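PDB 4CW4: beta-ketoacyl synthase from Pseudomonas aeruginosa, which condenses acetyl-CoA with malonyl-ACP, releasing carbon dioxide, to make the acetoacetyl-ACP primer that starts fatty acid synthesis. Local coordinates for residues Y162-A170 and I322-T333; A351-F361 and G440-S451. One frame throughout, in Å; residues are numbered along the deposited sequence.

Interaction 1: residues Y162-A170 and I322-T333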
loop_
_atom_site.group_PDB
_atom_site.type_symbol
_atom_site.label_atom_id
_atom_site.label_comp_id
_atom_site.label_asym_id
_atom_site.label_seq_id
_atom_site.Cartn_x
_atom_site.Cartn_y
_atom_site.Cartn_z
ATOM N N TYR A 162 -19.943 10.307 25.001
ATOM C CA TYR A 162 -19.474 8.928 25.016
ATOM C C TYR A 162 -20.551 7.983 24.540
ATOM O O TYR A 162 -21.713 8.102 24.924
ATOM C CB TYR A 162 -18.965 8.574 26.418
ATOM C CG TYR A 162 -17.799 9.456 26.752
ATOM C CD1 TYR A 162 -17.982 10.704 27.333
ATOM C CD2 TYR A 162 -16.510 9.077 26.398
ATOM C CE1 TYR A 162 -16.904 11.542 27.566
ATOM C CE2 TYR A 162 -15.431 9.903 26.638
ATOM C CZ TYR A 162 -15.630 11.130 27.221
ATOM O OH TYR A 162 -14.543 11.954 27.460
ATOM N N ARG A 163 -20.162 7.032 23.695
ATOM C CA ARG A 163 -21.123 6.086 23.143
ATOM C C ARG A 163 -20.596 4.668 23.207
ATOM O O ARG A 163 -19.403 4.441 23.381
ATOM C CB ARG A 163 -21.478 6.450 21.698
ATOM C CG ARG A 163 -20.301 6.320 20.723
ATOM C CD ARG A 163 -20.667 6.767 19.324
ATOM N NE ARG A 163 -21.730 5.926 18.772
ATOM C CZ ARG A 163 -21.541 4.768 18.149
ATOM N NH1 ARG A 163 -20.318 4.294 17.951
ATOM N NH2 ARG A 163 -22.589 4.082 17.720
ATOM N N ALA A 164 -21.507 3.719 23.051
ATOM C CA ALA A 164 -21.144 2.315 23.026
ATOM C C ALA A 164 -20.998 1.854 21.582
ATOM O O ALA A 164 -21.753 2.268 20.713
ATOM C CB ALA A 164 -22.177 1.491 23.736
ATOM N N LEU A 165 -20.000 1.014 21.340
ATOM C CA LEU A 165 -19.857 0.346 20.049
ATOM C C LEU A 165 -20.756 -0.883 20.051
ATOM O O LEU A 165 -20.977 -1.502 21.089
ATOM C CB LEU A 165 -18.407 -0.092 19.836
ATOM C CG LEU A 165 -17.316 0.979 19.842
ATOM C CD1 LEU A 165 -15.938 0.341 19.783
ATOM C CD2 LEU A 165 -17.490 1.913 18.657
ATOM N N THR A 166 -21.276 -1.255 18.893
ATOM C CA THR A 166 -22.070 -2.482 18.807
ATOM C C THR A 166 -21.199 -3.745 18.905
ATOM O O THR A 166 -21.703 -4.818 19.175
ATOM C CB THR A 166 -22.860 -2.548 17.503
ATOM O OG1 THR A 166 -21.941 -2.561 16.415
ATOM C CG2 THR A 166 -23.817 -1.347 17.389
ATOM N N VAL A 167 -19.901 -3.591 18.664
ATOM C CA VAL A 167 -18.916 -4.672 18.694
ATOM C C VAL A 167 -18.119 -4.567 19.986
ATOM O O VAL A 167 -17.677 -3.475 20.350
ATOM C CB VAL A 167 -17.975 -4.534 17.471
ATOM C CG1 VAL A 167 -16.757 -5.448 17.570
ATOM C CG2 VAL A 167 -18.766 -4.806 16.196
ATOM N N LYS A 168 -17.940 -5.689 20.681
ATOM C CA LYS A 168 -17.279 -5.666 21.988
ATOM C C LYS A 168 -16.019 -6.524 22.040
ATOM O O LYS A 168 -15.413 -6.613 23.099
ATOM C CB LYS A 168 -18.213 -6.164 23.112
ATOM C CG LYS A 168 -19.638 -5.593 23.124
ATOM C CD LYS A 168 -19.694 -4.133 23.472
ATOM C CE LYS A 168 -21.145 -3.632 23.493
ATOM N NZ LYS A 168 -21.177 -2.182 23.733
ATOM N N SER A 169 -15.657 -7.174 20.929
ATOM C CA SER A 169 -14.618 -8.201 20.935
ATOM C C SER A 169 -13.543 -7.981 19.877
ATOM O O SER A 169 -13.778 -7.331 18.881
ATOM C CB SER A 169 -15.253 -9.579 20.759
ATOM O OG SER A 169 -16.235 -9.552 19.741
ATOM N N ALA A 170 -12.360 -8.526 20.129
ATOM C CA ALA A 170 -11.217 -8.413 19.215
ATOM C C ALA A 170 -10.155 -9.443 19.546
ATOM O O ALA A 170 -10.096 -9.933 20.680
ATOM C CB ALA A 170 -10.611 -7.031 19.296
ATOM N N ILE A 322 -13.322 -0.026 14.035
ATOM C CA ILE A 322 -14.424 -0.870 14.432
ATOM C C ILE A 322 -15.730 -0.319 13.861
ATOM O O ILE A 322 -16.519 -1.063 13.274
ATOM C CB ILE A 322 -14.500 -1.037 15.969
ATOM C CG1 ILE A 322 -13.261 -1.781 16.493
ATOM C CG2 ILE A 322 -15.778 -1.762 16.365
ATOM C CD1 ILE A 322 -13.105 -1.705 18.005
ATOM N N GLU A 323 -15.964 0.984 14.014
ATOM C CA GLU A 323 -17.178 1.562 13.454
ATOM C C GLU A 323 -17.225 1.476 11.935
ATOM O O GLU A 323 -18.286 1.234 11.368
ATOM C CB GLU A 323 -17.403 2.998 13.919
ATOM C CG GLU A 323 -18.761 3.516 13.446
ATOM C CD GLU A 323 -19.103 4.928 13.859
ATOM O OE1 GLU A 323 -18.389 5.537 14.676
ATOM O OE2 GLU A 323 -20.133 5.429 13.358
ATOM N N GLY A 324 -16.083 1.667 11.282
ATOM C CA GLY A 324 -16.016 1.603 9.820
ATOM C C GLY A 324 -16.414 0.235 9.269
ATOM O O GLY A 324 -17.176 0.129 8.306
ATOM N N TYR A 325 -15.889 -0.826 9.875
ATOM C CA TYR A 325 -16.284 -2.168 9.476
ATOM C C TYR A 325 -17.719 -2.518 9.879
ATOM O O TYR A 325 -18.433 -3.172 9.129
ATOM C CB TYR A 325 -15.304 -3.213 9.995
ATOM C CG TYR A 325 -14.000 -3.284 9.232
ATOM C CD1 TYR A 325 -13.949 -3.816 7.958
ATOM C CD2 TYR A 325 -12.826 -2.825 9.792
ATOM C CE1 TYR A 325 -12.753 -3.896 7.258
ATOM C CE2 TYR A 325 -11.621 -2.913 9.112
ATOM C CZ TYR A 325 -11.595 -3.434 7.838
ATOM O OH TYR A 325 -10.416 -3.506 7.138
ATOM N N SER A 326 -18.131 -2.073 11.061
ATOM C CA SER A 326 -19.499 -2.278 11.510
ATOM C C SER A 326 -20.484 -1.633 10.536
ATOM O O SER A 326 -21.512 -2.214 10.204
ATOM C CB SER A 326 -19.692 -1.709 12.916
ATOM O OG SER A 326 -18.896 -2.398 13.861
ATOM N N ALA A 327 -20.148 -0.437 10.067
ATOM C CA ALA A 327 -21.025 0.320 9.168
ATOM C C ALA A 327 -21.309 -0.462 7.881
ATOM O O ALA A 327 -22.342 -0.265 7.247
ATOM C CB ALA A 327 -20.429 1.691 8.837
ATOM N N MET A 328 -20.391 -1.347 7.509
ATOM C CA MET A 328 -20.581 -2.281 6.402
ATOM C C MET A 328 -21.321 -3.556 6.782
ATOM O O MET A 328 -21.604 -4.386 5.920
ATOM C CB MET A 328 -19.233 -2.758 5.888
ATOM C CG MET A 328 -18.240 -1.693 5.577
ATOM S SD MET A 328 -16.712 -2.426 4.989
ATOM C CE MET A 328 -17.247 -3.193 3.458
ATOM N N GLY A 329 -21.599 -3.750 8.063
ATOM C CA GLY A 329 -22.184 -4.998 8.522
ATOM C C GLY A 329 -21.206 -6.157 8.520
ATOM O O GLY A 329 -21.622 -7.307 8.502
ATOM N N ALA A 330 -19.908 -5.865 8.557
ATOM C CA ALA A 330 -18.868 -6.892 8.400
ATOM C C ALA A 330 -18.483 -7.617 9.672
ATOM O O ALA A 330 -17.929 -8.718 9.596
ATOM C CB ALA A 330 -17.627 -6.274 7.781
ATOM N N LEU A 331 -18.712 -6.997 10.834
ATOM C CA LEU A 331 -18.208 -7.535 12.105
ATOM C C LEU A 331 -19.280 -8.234 12.910
ATOM O O LEU A 331 -20.454 -7.898 12.809
ATOM C CB LEU A 331 -17.621 -6.432 12.978
ATOM C CG LEU A 331 -16.506 -5.586 12.346
ATOM C CD1 LEU A 331 -16.016 -4.565 13.362
ATOM C CD2 LEU A 331 -15.357 -6.453 11.823
ATOM N N ALA A 332 -18.853 -9.197 13.724
ATOM C CA ALA A 332 -19.739 -9.831 14.697
ATOM C C ALA A 332 -20.052 -8.843 15.813
ATOM O O ALA A 332 -19.159 -8.413 16.534
ATOM C CB ALA A 332 -19.076 -11.052 15.283
ATOM N N THR A 333 -21.328 -8.510 15.968
ATOM C CA THR A 333 -21.756 -7.610 17.039
ATOM C C THR A 333 -22.255 -8.403 18.246
ATOM O O THR A 333 -22.543 -9.594 18.149
ATOM C CB THR A 333 -22.917 -6.737 16.573
ATOM O OG1 THR A 333 -24.068 -7.558 16.366
ATOM C CG2 THR A 333 -22.568 -5.986 15.284
HETATM O O HOH W 1 -17.894 5.515 17.506
HETATM O O HOH W 2 -19.428 -1.125 16.289
HETATM O O HOH W 3 -18.721 -8.269 19.420
HETATM O O HOH W 4 -16.361 -8.927 16.590
#
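With CG1 of V167 trans to its backbone N (chi1 169°) and CG2 set beside that N, the two methyls part company: CG2 enters the angle between helix 319-327 and the turn that follows it, while CG1 lies between CG2 of I322 and O of A332. I322 likewise holds CG2 trans to its own N, and this methyl meets CB of V167 at 3.7 Å. The other methyl of V167, CG2, lies 3.8 Å from CB of L331 and also rests close to O of A332. A compact beta-branched residue suits such a three-sided site. L165 adds a second apolar touch, its CD1 crossing CD1 of I322 at about a right angle, 3.9 Å apart.

This strand-loop-strand segment links the long hairpin of strands 104-112 and 155-163 to the ketosynthase body, where 322-333 closes helix 319-327 with a Schellman motif at G329, whose positive phi glycine accepts easily. T333 then N-caps the next helix, its OG1 accepting from N of G336, while its CG2 lies alongside T166, 3.7 Å from OG1.

Polar links run through water. In one of the two conformers of S326, a molecule joins its OG to OG1 of T166. Two more connect OG of S169 to O of A332. At the hairpin end, NH1 of R163 and OE1 of E323 form a long salt bridge of 4.0 Å; the carboxylate oxygen lies well out of the guanidinium plane, and the pairing is one of charge, with a water accepting from NH1 and donating to OE1. E323, extended beyond CG, has its stronger partner in R245 of the second subunit, placing this edge at the dimer interface.

Interaction 2: residues A351-F361 and G440-S451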
loop_
_atom_site.group_PDB
_atom_site.type_symbol
_atom_site.label_atom_id
_atom_site.label_comp_id
_atom_site.label_asym_id
_atom_site.label_seq_id
_atom_site.Cartn_x
_atom_site.Cartn_y
_atom_site.Cartn_z
ATOM N N ALA A 351 -16.546 -15.391 19.543
ATOM C CA ALA A 351 -17.072 -14.439 18.564
ATOM C C ALA A 351 -16.777 -14.876 17.129
ATOM O O ALA A 351 -17.536 -14.561 16.214
ATOM C CB ALA A 351 -16.526 -13.054 18.802
ATOM N N SER A 352 -15.667 -15.582 16.955
ATOM C CA SER A 352 -15.206 -16.008 15.639
ATOM C C SER A 352 -15.441 -17.507 15.447
ATOM O O SER A 352 -14.786 -18.347 16.080
ATOM C CB SER A 352 -13.740 -15.652 15.461
ATOM O OG SER A 352 -13.348 -15.860 14.115
ATOM N N ARG A 353 -16.396 -17.807 14.567
ATOM C CA ARG A 353 -16.958 -19.145 14.365
ATOM C C ARG A 353 -16.919 -19.551 12.882
ATOM O O ARG A 353 -17.967 -19.678 12.242
ATOM C CB ARG A 353 -18.422 -19.139 14.850
ATOM C CG ARG A 353 -18.565 -19.046 16.360
ATOM C CD ARG A 353 -19.945 -18.487 16.747
ATOM N NE ARG A 353 -20.226 -18.453 18.182
ATOM C CZ ARG A 353 -20.924 -19.369 18.851
ATOM N NH1 ARG A 353 -21.395 -20.454 18.233
ATOM N NH2 ARG A 353 -21.151 -19.202 20.151
ATOM N N PRO A 354 -15.718 -19.637 12.297
ATOM C CA PRO A 354 -15.613 -20.029 10.880
ATOM C C PRO A 354 -16.401 -21.309 10.581
ATOM O O PRO A 354 -16.281 -22.273 11.313
ATOM C CB PRO A 354 -14.108 -20.265 10.691
ATOM C CG PRO A 354 -13.449 -19.496 11.790
ATOM C CD PRO A 354 -14.410 -19.576 12.956
ATOM N N PHE A 355 -17.199 -21.277 9.519
ATOM C CA PHE A 355 -17.971 -22.425 9.035
ATOM C C PHE A 355 -19.096 -22.893 9.952
ATOM O O PHE A 355 -19.779 -23.847 9.617
ATOM C CB PHE A 355 -17.044 -23.574 8.624
ATOM C CG PHE A 355 -16.103 -23.176 7.522
ATOM C CD1 PHE A 355 -16.568 -22.951 6.237
ATOM C CD2 PHE A 355 -14.775 -22.959 7.793
ATOM C CE1 PHE A 355 -15.714 -22.511 5.248
ATOM C CE2 PHE A 355 -13.908 -22.543 6.806
ATOM C CZ PHE A 355 -14.374 -22.329 5.524
ATOM N N GLY A 356 -19.315 -22.190 11.069
ATOM C CA GLY A 356 -20.444 -22.454 11.929
ATOM C C GLY A 356 -21.537 -21.432 11.743
ATOM O O GLY A 356 -21.418 -20.557 10.903
ATOM N N GLU A 357 -22.614 -21.560 12.510
ATOM C CA GLU A 357 -23.520 -20.427 12.683
ATOM C C GLU A 357 -22.653 -19.227 13.086
ATOM O O GLU A 357 -21.845 -19.312 14.013
ATOM C CB GLU A 357 -24.593 -20.713 13.730
ATOM C CG GLU A 357 -25.486 -21.900 13.394
ATOM C CD GLU A 357 -26.298 -21.687 12.134
ATOM O OE1 GLU A 357 -26.745 -20.545 11.898
ATOM O OE2 GLU A 357 -26.477 -22.666 11.370
ATOM N N ASN A 358 -22.785 -18.121 12.366
ATOM C CA ASN A 358 -21.886 -16.994 12.572
ATOM C C ASN A 358 -22.500 -15.695 12.075
ATOM O O ASN A 358 -23.615 -15.700 11.526
ATOM C CB ASN A 358 -20.475 -17.270 11.990
ATOM C CG ASN A 358 -20.470 -17.525 10.494
ATOM O OD1 ASN A 358 -21.341 -17.052 9.761
ATOM N ND2 ASN A 358 -19.434 -18.228 10.016
ATOM N N CYS A 359 -21.811 -14.580 12.317
ATOM C CA CYS A 359 -22.428 -13.276 12.081
ATOM C C CYS A 359 -21.433 -12.137 11.878
ATOM O O CYS A 359 -21.731 -10.981 12.192
ATOM C CB CYS A 359 -23.371 -12.949 13.235
ATOM S SG CYS A 359 -22.583 -12.906 14.877
ATOM N N GLY A 360 -20.284 -12.443 11.280
ATOM C CA GLY A 360 -19.314 -11.415 10.927
ATOM C C GLY A 360 -17.952 -11.698 11.526
ATOM O O GLY A 360 -17.818 -12.479 12.481
ATOM N N PHE A 361 -16.934 -11.048 10.973
ATOM C CA PHE A 361 -15.585 -11.294 11.423
ATOM C C PHE A 361 -15.253 -10.507 12.690
ATOM O O PHE A 361 -15.993 -9.605 13.104
ATOM C CB PHE A 361 -14.552 -11.142 10.274
ATOM C CG PHE A 361 -14.148 -9.728 9.896
ATOM C CD1 PHE A 361 -13.124 -9.075 10.553
ATOM C CD2 PHE A 361 -14.690 -9.132 8.783
ATOM C CE1 PHE A 361 -12.690 -7.834 10.165
ATOM C CE2 PHE A 361 -14.257 -7.861 8.379
ATOM C CZ PHE A 361 -13.257 -7.226 9.084
ATOM N N GLY A 440 -11.824 -18.540 6.105
ATOM C CA GLY A 440 -12.591 -18.795 7.323
ATOM C C GLY A 440 -12.793 -17.566 8.182
ATOM O O GLY A 440 -12.384 -17.549 9.337
ATOM N N SER A 441 -13.444 -16.556 7.628
ATOM C CA SER A 441 -13.527 -15.252 8.277
ATOM C C SER A 441 -14.681 -15.136 9.264
ATOM O O SER A 441 -14.772 -14.134 9.958
ATOM C CB SER A 441 -13.661 -14.163 7.211
ATOM O OG SER A 441 -14.695 -14.499 6.314
ATOM N N SER A 442 -15.537 -16.155 9.337
ATOM C CA SER A 442 -16.696 -16.187 10.243
ATOM C C SER A 442 -17.850 -15.315 9.759
ATOM O O SER A 442 -18.479 -14.623 10.559
ATOM C CB SER A 442 -16.328 -15.817 11.683
ATOM O OG SER A 442 -17.338 -16.230 12.603
ATOM N N THR A 443 -18.164 -15.403 8.472
ATOM C CA THR A 443 -19.337 -14.716 7.942
ATOM C C THR A 443 -20.250 -15.678 7.201
ATOM O O THR A 443 -19.797 -16.691 6.663
ATOM C CB THR A 443 -18.956 -13.550 7.000
ATOM O OG1 THR A 443 -18.686 -14.069 5.697
ATOM C CG2 THR A 443 -17.716 -12.795 7.519
ATOM N N PRO A 444 -21.558 -15.366 7.163
ATOM C CA PRO A 444 -22.478 -16.245 6.435
ATOM C C PRO A 444 -22.139 -16.364 4.953
ATOM O O PRO A 444 -22.269 -17.441 4.371
ATOM C CB PRO A 444 -23.836 -15.562 6.643
ATOM C CG PRO A 444 -23.703 -14.917 7.973
ATOM C CD PRO A 444 -22.286 -14.422 8.023
ATOM N N ALA A 445 -21.705 -15.266 4.347
ATOM C CA ALA A 445 -21.284 -15.310 2.951
ATOM C C ALA A 445 -20.037 -16.164 2.771
ATOM O O ALA A 445 -19.955 -16.947 1.821
ATOM C CB ALA A 445 -21.024 -13.908 2.408
ATOM N N ASN A 446 -19.061 -16.017 3.658
ATOM C CA ASN A 446 -17.812 -16.736 3.471
ATOM C C ASN A 446 -17.997 -18.237 3.653
ATOM O O ASN A 446 -17.427 -19.037 2.913
ATOM C CB ASN A 446 -16.688 -16.277 4.398
ATOM C CG ASN A 446 -15.377 -16.963 4.046
ATOM O OD1 ASN A 446 -14.743 -16.613 3.055
ATOM N ND2 ASN A 446 -15.004 -17.976 4.806
ATOM N N ARG A 447 -18.781 -18.637 4.635
ATOM C CA ARG A 447 -18.848 -20.072 4.925
ATOM C C ARG A 447 -19.434 -20.834 3.751
ATOM O O ARG A 447 -19.013 -21.940 3.462
ATOM C CB ARG A 447 -19.623 -20.335 6.227
ATOM C CG ARG A 447 -21.121 -20.136 6.129
ATOM C CD ARG A 447 -21.784 -20.191 7.499
ATOM N NE ARG A 447 -23.241 -20.280 7.378
ATOM C CZ ARG A 447 -24.134 -19.650 8.140
ATOM N NH1 ARG A 447 -23.757 -18.839 9.109
ATOM N NH2 ARG A 447 -25.417 -19.839 7.921
ATOM N N VAL A 448 -20.388 -20.214 3.061
ATOM C CA VAL A 448 -20.980 -20.820 1.868
ATOM C C VAL A 448 -20.043 -20.686 0.653
ATOM O O VAL A 448 -19.685 -21.690 0.019
ATOM C CB VAL A 448 -22.369 -20.204 1.552
ATOM C CG1 VAL A 448 -22.891 -20.684 0.190
ATOM C CG2 VAL A 448 -23.349 -20.552 2.649
ATOM N N THR A 449 -19.651 -19.454 0.328
ATOM C CA THR A 449 -18.867 -19.251 -0.888
ATOM C C THR A 449 -17.493 -19.925 -0.853
ATOM O O THR A 449 -17.059 -20.484 -1.854
ATOM C CB THR A 449 -18.691 -17.764 -1.245
ATOM O OG1 THR A 449 -18.041 -17.055 -0.178
ATOM C CG2 THR A 449 -20.006 -17.157 -1.516
ATOM N N GLU A 450 -16.812 -19.892 0.291
ATOM C CA GLU A 450 -15.504 -20.522 0.383
ATOM C C GLU A 450 -15.613 -22.030 0.375
ATOM O O GLU A 450 -14.829 -22.699 -0.287
ATOM C CB GLU A 450 -14.700 -20.055 1.596
ATOM C CG GLU A 450 -13.261 -20.560 1.512
ATOM C CD GLU A 450 -12.330 -20.156 2.646
ATOM O OE1 GLU A 450 -12.796 -19.765 3.737
ATOM O OE2 GLU A 450 -11.101 -20.302 2.470
ATOM N N SER A 451 -16.559 -22.588 1.111
ATOM C CA SER A 451 -16.691 -24.037 1.090
ATOM C C SER A 451 -17.064 -24.544 -0.303
ATOM O O SER A 451 -16.589 -25.591 -0.726
ATOM C CB SER A 451 -17.682 -24.523 2.152
ATOM O OG SER A 451 -19.025 -24.150 1.876
HETATM O O HOH W 5 -19.197 -14.512 13.706
HETATM O O HOH W 6 -13.151 -13.583 12.310
HETATM O O HOH W 7 -27.843 -19.828 9.623
HETATM O O HOH W 8 -25.576 -18.196 11.203
#
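Residues 440-443, leading from the predicted active-site H439 into helix 444-461, and the first turns of that helix are received by loop 351-361. OG of S442 accepts a hydrogen bond of 2.7 Å from N of R353, and O of S442 takes N of G360 at 2.9 Å, in its carbonyl plane. A small hydroxyl suits S442, buried among loop backbone. The backbone angles of G360 would press a CB onto O of C359, which calls for glycine.

N358 has CG between its backbone N and carbonyl carbon (chi1 61°), which lays the amide across S442 and T443. Its ND2 donates to O of R353 within the type II turn 353-356, while OD1 accepts from NH1 of R447 at 3.1 Å, the donor standing 62° out of the carbonyl plane. One amide thus ties the turn to the helix, which OG1 of T443 caps by accepting from N of N446. R447 is long enough also to pair through NE with D511; two waters connect its guanidinium to E357.

F355 occupies the positive-phi position of the turn and turns its ring back toward the helix, edge to O of R447, with CZ 3.5 Å from OE1 of E450. That oxygen accepts from N of G440 on its syn lone pair and from ND2 of N446 on the anti side, while OE2 receives N of H439.

How the interactions relate
Both segments of interaction 1 precede those of interaction 2 along the chain; the centres are about 17 Å apart, and all four segments belong to the ketosynthase fold. They meet directly where the turn after helix 319-327 runs beside the end of loop 351-361: N of F361 and O of A330 are 2.9 Å apart, N of A332 and O of F361 3.0 Å, both probable hydrogen bonds. CD2 of L331 packs on CE1 of F361, whose ring also meets the predicted active-site H477. Residues 330-332 and 360-361 therefore connect the dimer-side helix to the H477 side of the active site, while H439 lies by E450 within interaction 2.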